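Local coordinates for xylose isomerase-like TIM barrel (Anabaena variabilis ATCC 29413, PDB 2QW5), which binds zinc and D-xylose in a TIM barrel and is probably a sugar or sugar-phosphate isomerase or epimerase, at residues A[55-60]-A[92-97]; A[265-270]-A[327-332]. All coordinates share one frame; numbering follows the deposited sequence.

Contact 1 (A[55-60]-A[92-97]); sequences GLPENY and RTFDPS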
ATOM      1  N   GLY A  55      13.133  11.429  17.509  1.00 23.63           N
ATOM      2  CA  GLY A  55      12.296  11.304  18.714  1.00 23.40           C
ATOM      3  C   GLY A  55      11.335  12.467  18.841  1.00 25.48           C
ATOM      4  O   GLY A  55      11.118  13.203  17.877  1.00 28.74           O
ATOM      5  N   LEU A  56      10.804  12.657  20.041  1.00 26.64           N
ATOM      6  CA  LEU A  56       9.803  13.688  20.322  1.00 26.40           C
ATOM      7  C   LEU A  56      10.476  14.999  20.703  1.00 24.62           C
ATOM      8  O   LEU A  56      11.506  14.979  21.367  1.00 24.10           O
ATOM      9  CB  LEU A  56       8.865  13.236  21.423  1.00 27.92           C
ATOM     10  CG  LEU A  56       8.078  11.953  21.112  1.00 31.73           C
ATOM     11  CD1 LEU A  56       7.479  11.321  22.387  1.00 29.69           C
ATOM     12  CD2 LEU A  56       7.007  12.264  20.058  1.00 33.62           C
ATOM     13  N   PRO A  57       9.906  16.151  20.273  1.00 23.59           N
ATOM     14  CA  PRO A  57      10.561  17.426  20.613  1.00 23.24           C
ATOM     15  C   PRO A  57      10.688  17.730  22.105  1.00 26.02           C
ATOM     16  O   PRO A  57      11.638  18.402  22.510  1.00 30.65           O
ATOM     17  CB  PRO A  57       9.714  18.481  19.903  1.00 23.37           C
ATOM     18  CG  PRO A  57       8.720  17.749  19.091  1.00 23.24           C
ATOM     19  CD  PRO A  57       8.676  16.343  19.487  1.00 25.91           C
ATOM     20  N   GLU A  58       9.767  17.220  22.930  1.00 27.20           N
ATOM     21  CA  GLU A  58       9.860  17.388  24.379  1.00 26.29           C
ATOM     22  C   GLU A  58      11.088  16.724  24.989  1.00 26.15           C
ATOM     23  O   GLU A  58      11.431  17.051  26.114  1.00 27.22           O
ATOM     24  CB  GLU A  58       8.614  16.871  25.125  1.00 29.32           C
ATOM     25  CG  GLU A  58       8.146  15.434  24.808  1.00 31.88           C
ATOM     26  CD  GLU A  58       7.065  15.382  23.697  1.00 50.20           C
ATOM     27  OE1 GLU A  58       7.065  16.219  22.717  1.00 34.19           O
ATOM     28  OE2 GLU A  58       6.215  14.473  23.819  1.00 57.07           O
ATOM     29  N   ASN A  59      11.727  15.803  24.266  1.00 25.55           N
ATOM     30  CA  ASN A  59      12.928  15.083  24.743  1.00 24.00           C
ATOM     31  C   ASN A  59      14.287  15.576  24.204  1.00 23.00           C
ATOM     32  O   ASN A  59      15.278  14.856  24.345  1.00 23.32           O
ATOM     33  CB  ASN A  59      12.775  13.599  24.444  1.00 22.59           C
ATOM     34  CG  ASN A  59      11.553  12.998  25.066  1.00 28.40           C
ATOM     35  OD1 ASN A  59      11.077  13.475  26.093  1.00 35.79           O
ATOM     36  ND2 ASN A  59      11.033  11.926  24.451  1.00 20.76           N
ATOM     37  N   TYR A  60      14.368  16.776  23.630  1.00 19.78           N
ATOM     38  CA  TYR A  60      15.676  17.268  23.147  1.00 21.35           C
ATOM     39  C   TYR A  60      16.789  17.324  24.183  1.00 24.24           C
ATOM     40  O   TYR A  60      17.924  16.857  23.904  1.00 24.31           O
ATOM     41  CB  TYR A  60      15.576  18.620  22.457  1.00 21.10           C
ATOM     42  CG  TYR A  60      14.752  18.610  21.182  1.00 12.29           C
ATOM     43  CD1 TYR A  60      14.735  17.501  20.310  1.00 17.40           C
ATOM     44  CD2 TYR A  60      14.096  19.762  20.765  1.00 23.69           C
ATOM     45  CE1 TYR A  60      14.001  17.506  19.128  1.00 20.35           C
ATOM     46  CE2 TYR A  60      13.371  19.781  19.565  1.00 20.71           C
ATOM     47  CZ  TYR A  60      13.348  18.657  18.751  1.00 17.75           C
ATOM     48  OH  TYR A  60      12.629  18.627  17.611  1.00 17.84           O
ATOM     49  N   ARG A  92       8.880  13.504   7.857  1.00 17.54           N
ATOM     50  CA  ARG A  92       7.618  14.110   7.394  1.00 16.43           C
ATOM     51  C   ARG A  92       7.137  15.274   8.307  1.00 14.82           C
ATOM     52  O   ARG A  92       6.660  16.318   7.805  1.00 17.61           O
ATOM     53  CB  ARG A  92       6.523  13.055   7.260  1.00 16.89           C
ATOM     54  CG  ARG A  92       5.378  13.537   6.360  1.00 23.14           C
ATOM     55  CD  ARG A  92       4.075  13.003   6.825  1.00 39.15           C
ATOM     56  NE  ARG A  92       4.099  11.554   6.870  1.00 45.31           N
ATOM     57  CZ  ARG A  92       3.428  10.793   7.742  1.00 53.48           C
ATOM     58  NH1 ARG A  92       2.664  11.298   8.732  1.00 47.68           N
ATOM     59  NH2 ARG A  92       3.565   9.478   7.638  1.00 57.35           N
ATOM     60  N   THR A  93       7.257  15.080   9.618  1.00 16.78           N
ATOM     61  CA  THR A  93       6.942  16.117  10.626  1.00 17.51           C
ATOM     62  C   THR A  93       8.018  17.211  10.621  1.00 16.46           C
ATOM     63  O   THR A  93       7.711  18.401  10.397  1.00 18.69           O
ATOM     64  CB  THR A  93       6.768  15.500  12.016  1.00 20.01           C
ATOM     65  OG1 THR A  93       5.715  14.532  11.941  1.00 23.09           O
ATOM     66  CG2 THR A  93       6.424  16.518  13.063  1.00 20.22           C
ATOM     67  N   PHE A  94       9.272  16.808  10.810  1.00 18.79           N
ATOM     68  CA  PHE A  94      10.409  17.736  10.899  1.00 17.03           C
ATOM     69  C   PHE A  94      10.915  17.991   9.507  1.00 17.11           C
ATOM     70  O   PHE A  94      11.986  17.504   9.099  1.00 16.77           O
ATOM     71  CB  PHE A  94      11.490  17.188  11.812  1.00 19.44           C
ATOM     72  CG  PHE A  94      11.006  16.887  13.173  1.00 24.67           C
ATOM     73  CD1 PHE A  94      10.391  17.890  13.957  1.00 24.43           C
ATOM     74  CD2 PHE A  94      11.120  15.597  13.692  1.00 30.04           C
ATOM     75  CE1 PHE A  94       9.914  17.600  15.242  1.00 28.63           C
ATOM     76  CE2 PHE A  94      10.650  15.300  14.980  1.00 35.92           C
ATOM     77  CZ  PHE A  94      10.056  16.303  15.754  1.00 33.41           C
ATOM     78  N   ASP A  95      10.126  18.784   8.769  1.00 17.14           N
ATOM     79  CA  ASP A  95      10.367  19.081   7.356  1.00 17.09           C
ATOM     80  C   ASP A  95      10.658  20.577   7.131  1.00 18.85           C
ATOM     81  O   ASP A  95       9.737  21.403   7.147  1.00 19.95           O
ATOM     82  CB  ASP A  95       9.184  18.589   6.513  1.00 16.20           C
ATOM     83  CG  ASP A  95       9.354  18.838   5.020  1.00 17.56           C
ATOM     84  OD1 ASP A  95      10.439  19.265   4.564  1.00 20.46           O
ATOM     85  OD2 ASP A  95       8.366  18.600   4.286  1.00 20.14           O
ATOM     86  N   PRO A  96      11.937  20.912   6.877  1.00 18.02           N
ATOM     87  CA  PRO A  96      12.292  22.305   6.632  1.00 15.70           C
ATOM     88  C   PRO A  96      11.848  22.883   5.305  1.00 17.98           C
ATOM     89  O   PRO A  96      11.961  24.086   5.125  1.00 15.55           O
ATOM     90  CB  PRO A  96      13.820  22.300   6.728  1.00 18.56           C
ATOM     91  CG  PRO A  96      14.219  20.956   6.305  1.00 20.63           C
ATOM     92  CD  PRO A  96      13.143  20.058   6.881  1.00 17.52           C
ATOM     93  N   SER A  97      11.377  22.037   4.397  1.00 16.84           N
ATOM     94  CA  SER A  97      10.852  22.441   3.094  1.00 17.79           C
ATOM     95  C   SER A  97       9.324  22.593   3.108  1.00 16.28           C
ATOM     96  O   SER A  97       8.702  22.788   2.047  1.00 15.86           O
ATOM     97  CB  SER A  97      11.281  21.420   2.020  1.00 19.69           C
ATOM     98  OG  SER A  97      10.668  20.154   2.238  1.00 19.26           O
TER
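The far end of the Phe94 ring fits among three groups of segment 55-60: the Pro57 ring, the Gly55 carbonyl and the Tyr60 hydroxyl. The apolar part is a proline-on-aromatic contact. Pro57 CG lies in the plane of the Phe94 ring, at its edge, 3.9 Å from CZ, so the pyrrolidine meets the rim of the phenyl group and not its face. Phe94 CG stands anti to its own carbonyl carbon (chi1 -57°), which sends the ring out of its loop toward segment 55-60.

Two polar atoms touch the same ring as van der Waals neighbours. Gly55 O lies at the edge, near the ring plane, 3.6 Å from Phe94 CE2, where the weakly positive ring edge would suit a carbonyl oxygen. The Tyr60 and Phe94 side chains reach toward each other from opposite directions, and Tyr60 OH lies 3.7 Å from Phe94 CE1, obliquely to the ring. Pro57 O lies over one face of the Tyr60 ring, offset toward its rim.

Hydrogen bonds shape each loop internally. Leu56 O accepts from Asn59 N at 3.0 Å, closing a turn just before helix 60-76. Phe94 is the centre of an inverse gamma turn. Beyond it Asp95 OD1 takes two donors: Ser97 N at 2.9 Å, from above the carboxylate plane, making an Asx turn, and Ser97 OG on the syn lone pair. A salt bridge from Asp95 OD2 to Arg158 ties this turn to helix 148-176.

Arg92 and Thr93 hydrogen-bond to the second subunit. The contact joins two successive loops of the TIM barrel, one leading from strand 47-51 to helix 60-76, the other from strand 83-87 to helix 101-120, whose Tyr110 stacks with Phe94 and also touches Tyr60.

Contact 2 (A[265-270]-A[327-332]); sequences SFLTPI and KELKKI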
ATOM      1  N   SER A 265      37.827   6.106 -11.154  1.00 19.46           N
ATOM      2  CA  SER A 265      37.067   7.273 -11.651  1.00 17.59           C
ATOM      3  C   SER A 265      36.347   8.079 -10.611  1.00 20.54           C
ATOM      4  O   SER A 265      36.163   9.295 -10.781  1.00 20.81           O
ATOM      5  CB  SER A 265      36.083   6.827 -12.719  1.00 20.08           C
ATOM      6  OG  SER A 265      36.809   6.623 -13.891  1.00 28.67           O
ATOM      7  N   PHE A 266      35.945   7.412  -9.535  1.00 22.42           N
ATOM      8  CA  PHE A 266      35.265   8.056  -8.414  1.00 21.35           C
ATOM      9  C   PHE A 266      36.281   8.706  -7.465  1.00 21.04           C
ATOM     10  O   PHE A 266      36.136   9.859  -7.117  1.00 20.54           O
ATOM     11  CB  PHE A 266      34.384   7.052  -7.644  1.00 21.85           C
ATOM     12  CG  PHE A 266      33.687   7.659  -6.475  1.00 17.45           C
ATOM     13  CD1 PHE A 266      32.592   8.512  -6.676  1.00 15.00           C
ATOM     14  CD2 PHE A 266      34.147   7.433  -5.165  1.00 15.85           C
ATOM     15  CE1 PHE A 266      31.944   9.109  -5.590  1.00 22.07           C
ATOM     16  CE2 PHE A 266      33.519   8.037  -4.064  1.00 15.74           C
ATOM     17  CZ  PHE A 266      32.394   8.874  -4.283  1.00 17.93           C
ATOM     18  N   LEU A 267      37.297   7.958  -7.034  1.00 21.09           N
ATOM     19  CA  LEU A 267      38.241   8.475  -6.050  1.00 21.94           C
ATOM     20  C   LEU A 267      39.325   9.418  -6.559  1.00 21.26           C
ATOM     21  O   LEU A 267      39.785  10.265  -5.781  1.00 23.70           O
ATOM     22  CB  LEU A 267      38.926   7.336  -5.258  1.00 21.73           C
ATOM     23  CG  LEU A 267      38.143   6.526  -4.212  1.00 22.31           C
ATOM     24  CD1 LEU A 267      39.066   5.503  -3.670  1.00 20.14           C
ATOM     25  CD2 LEU A 267      37.599   7.392  -3.093  1.00 19.84           C
ATOM     26  N   THR A 268      39.772   9.257  -7.793  1.00 22.84           N
ATOM     27  CA  THR A 268      40.869  10.102  -8.296  1.00 22.81           C
ATOM     28  C   THR A 268      40.599  11.614  -8.152  1.00 22.65           C
ATOM     29  O   THR A 268      41.417  12.297  -7.557  1.00 23.93           O
ATOM     30  CB  THR A 268      41.298   9.720  -9.716  1.00 22.74           C
ATOM     31  OG1 THR A 268      41.825   8.390  -9.662  1.00 25.64           O
ATOM     32  CG2 THR A 268      42.350  10.701 -10.246  1.00 24.70           C
ATOM     33  N   PRO A 269      39.446  12.123  -8.652  1.00 24.85           N
ATOM     34  CA  PRO A 269      39.202  13.560  -8.482  1.00 22.03           C
ATOM     35  C   PRO A 269      39.024  14.025  -7.036  1.00 23.72           C
ATOM     36  O   PRO A 269      39.391  15.166  -6.705  1.00 22.35           O
ATOM     37  CB  PRO A 269      37.941  13.814  -9.319  1.00 25.73           C
ATOM     38  CG  PRO A 269      37.323  12.485  -9.525  1.00 29.76           C
ATOM     39  CD  PRO A 269      38.393  11.468  -9.448  1.00 22.41           C
ATOM     40  N   ILE A 270      38.490  13.148  -6.185  1.00 20.58           N
ATOM     41  CA  ILE A 270      38.233  13.461  -4.787  1.00 22.60           C
ATOM     42  C   ILE A 270      39.524  13.554  -3.988  1.00 23.34           C
ATOM     43  O   ILE A 270      39.722  14.529  -3.271  1.00 20.68           O
ATOM     44  CB  ILE A 270      37.282  12.408  -4.129  1.00 24.74           C
ATOM     45  CG1 ILE A 270      35.859  12.546  -4.724  1.00 22.31           C
ATOM     46  CG2 ILE A 270      37.243  12.582  -2.610  1.00 19.04           C
ATOM     47  CD1 ILE A 270      34.908  11.395  -4.353  1.00 23.59           C
ATOM     48  N   LYS A 327      43.477  -0.709  -0.629  1.00 24.76           N
ATOM     49  CA  LYS A 327      44.111  -1.216  -1.836  1.00 25.83           C
ATOM     50  C   LYS A 327      43.911  -0.230  -2.971  1.00 24.32           C
ATOM     51  O   LYS A 327      44.845   0.122  -3.683  1.00 26.86           O
ATOM     52  CB  LYS A 327      43.528  -2.571  -2.264  1.00 25.72           C
ATOM     53  CG  LYS A 327      44.454  -3.337  -3.216  1.00 34.79           C
ATOM     54  CD  LYS A 327      43.970  -4.712  -3.713  1.00 35.35           C
ATOM     55  CE  LYS A 327      43.211  -4.648  -5.055  1.00 47.90           C
ATOM     56  NZ  LYS A 327      41.857  -4.027  -4.953  1.00 50.38           N
ATOM     57  N   GLU A 328      42.682   0.234  -3.109  1.00 24.07           N
ATOM     58  CA  GLU A 328      42.297   1.151  -4.184  1.00 22.99           C
ATOM     59  C   GLU A 328      42.809   2.558  -3.992  1.00 24.70           C
ATOM     60  O   GLU A 328      43.136   3.245  -4.975  1.00 24.09           O
ATOM     61  CB  GLU A 328      40.777   1.114  -4.352  1.00 22.05           C
ATOM     62  CG  GLU A 328      40.282  -0.276  -4.822  1.00 25.89           C
ATOM     63  CD  GLU A 328      40.745  -0.663  -6.218  1.00 28.78           C
ATOM     64  OE1 GLU A 328      40.992   0.228  -7.071  1.00 26.88           O
ATOM     65  OE2 GLU A 328      40.839  -1.886  -6.450  1.00 29.46           O
ATOM     66  N   LEU A 329      42.826   2.998  -2.743  1.00 24.18           N
ATOM     67  CA  LEU A 329      43.451   4.272  -2.384  1.00 27.48           C
ATOM     68  C   LEU A 329      44.955   4.196  -2.674  1.00 28.51           C
ATOM     69  O   LEU A 329      45.495   5.118  -3.259  1.00 27.30           O
ATOM     70  CB  LEU A 329      43.210   4.672  -0.934  1.00 24.43           C
ATOM     71  CG  LEU A 329      41.825   5.221  -0.610  1.00 22.81           C
ATOM     72  CD1 LEU A 329      41.638   5.183   0.912  1.00 20.04           C
ATOM     73  CD2 LEU A 329      41.569   6.626  -1.224  1.00 26.53           C
ATOM     74  N   LYS A 330      45.605   3.093  -2.307  1.00 30.17           N
ATOM     75  CA  LYS A 330      47.042   2.904  -2.604  1.00 32.07           C
ATOM     76  C   LYS A 330      47.347   3.001  -4.104  1.00 33.07           C
ATOM     77  O   LYS A 330      48.359   3.588  -4.463  1.00 32.86           O
ATOM     78  CB  LYS A 330      47.561   1.585  -2.029  1.00 32.34           C
ATOM     79  CG  LYS A 330      49.065   1.409  -2.099  1.00 35.38           C
ATOM     80  CD  LYS A 330      49.483   0.105  -1.442  1.00 37.92           C
ATOM     81  CE  LYS A 330      50.980  -0.158  -1.615  1.00 42.89           C
ATOM     82  NZ  LYS A 330      51.771   0.889  -0.933  1.00 51.18           N
ATOM     83  N   LYS A 331      46.477   2.456  -4.960  1.00 32.29           N
ATOM     84  CA  LYS A 331      46.635   2.531  -6.417  1.00 33.95           C
ATOM     85  C   LYS A 331      46.611   3.946  -6.963  1.00 35.70           C
ATOM     86  O   LYS A 331      47.283   4.218  -7.941  1.00 38.25           O
ATOM     87  CB  LYS A 331      45.553   1.747  -7.161  1.00 32.72           C
ATOM     88  CG  LYS A 331      45.638   0.257  -7.034  1.00 37.50           C
ATOM     89  CD  LYS A 331      44.521  -0.389  -7.826  1.00 33.29           C
ATOM     90  CE  LYS A 331      44.368  -1.845  -7.506  1.00 38.68           C
ATOM     91  NZ  LYS A 331      43.154  -2.385  -8.167  1.00 40.61           N
ATOM     92  N   ILE A 332      45.836   4.827  -6.345  1.00 37.18           N
ATOM     93  CA  ILE A 332      45.723   6.222  -6.772  1.00 40.12           C
ATOM     94  C   ILE A 332      46.969   7.036  -6.381  1.00 41.23           C
ATOM     95  O   ILE A 332      47.341   7.946  -7.115  1.00 42.80           O
ATOM     96  CB  ILE A 332      44.414   6.856  -6.226  1.00 40.34           C
ATOM     97  CG1 ILE A 332      43.216   6.145  -6.859  1.00 40.68           C
ATOM     98  CG2 ILE A 332      44.307   8.372  -6.537  1.00 39.00           C
ATOM     99  CD1 ILE A 332      41.981   6.466  -6.187  1.00 35.10           C
TER
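Leu267 and Ile332 cross at about a right angle where two outer helices of the TIM barrel meet, helix 263-273 between the last two strands and the C-terminal helix 314-332. Over these segments the axes approach to 10.1 Å, with a crossing angle of -56°. Ile332 CG1 is anti to its carbonyl carbon (chi1 -65°), and from it the CD1 methyl reaches the base of the Leu267 side chain. Its 3.3 Å approach to Leu267 CB is tighter than usual van der Waals contact.

Leu267 extends past this methyl toward Leu329, and these two side chains also cross nearly perpendicularly. They meet by single methyl branches, Leu267 CD1 and Leu329 CD2, 3.7 Å apart. Leu267 thus meets Ile332 mainly through its CB, and Leu329 through its CD1 methyl. Val271, one turn further along helix 263-273, adds to the apolar patch by touching both Leu329 and Ile332.

Thr268 meets Ile332 at a slant, its OG1 lying 3.9 Å from CG1. The hydroxyl has its polar partner within its own helix, hydrogen-bonding to Lys264 O, and toward Ile332 it is simply a van der Waals neighbour.

Beside the apolar contact, the C-terminal helix carries a salt-bridge network in which Glu328 is gripped by two lysines that probably help to stabilise its negative charge. Both ammonium groups come from the same face of the carboxylate: Lys327 NZ reaches Glu328 OE2 at 2.8 Å on the anti side, 29° out of plane, and Lys331 NZ meets that same oxygen at 2.9 Å.

Overall arrangement
Contacts 1 and 2 lie on opposite sides of the chain's centre, their own centres 39 Å apart and their nearest atoms about 24 Å apart, so they do not touch. They follow in series along the chain: contact 1 links loops after the second and third barrel strands, whereas contact 2 joins the helix after the seventh strand to the C-terminal helix. Neither belongs to the zinc or sugar site. The Phe94 side chain is about 13 Å from the bound D-xylose; the Leu267 side chain of contact 2 is about 14 Å from the zinc ion and about 11 Å from the side chain of its ligand Asp216.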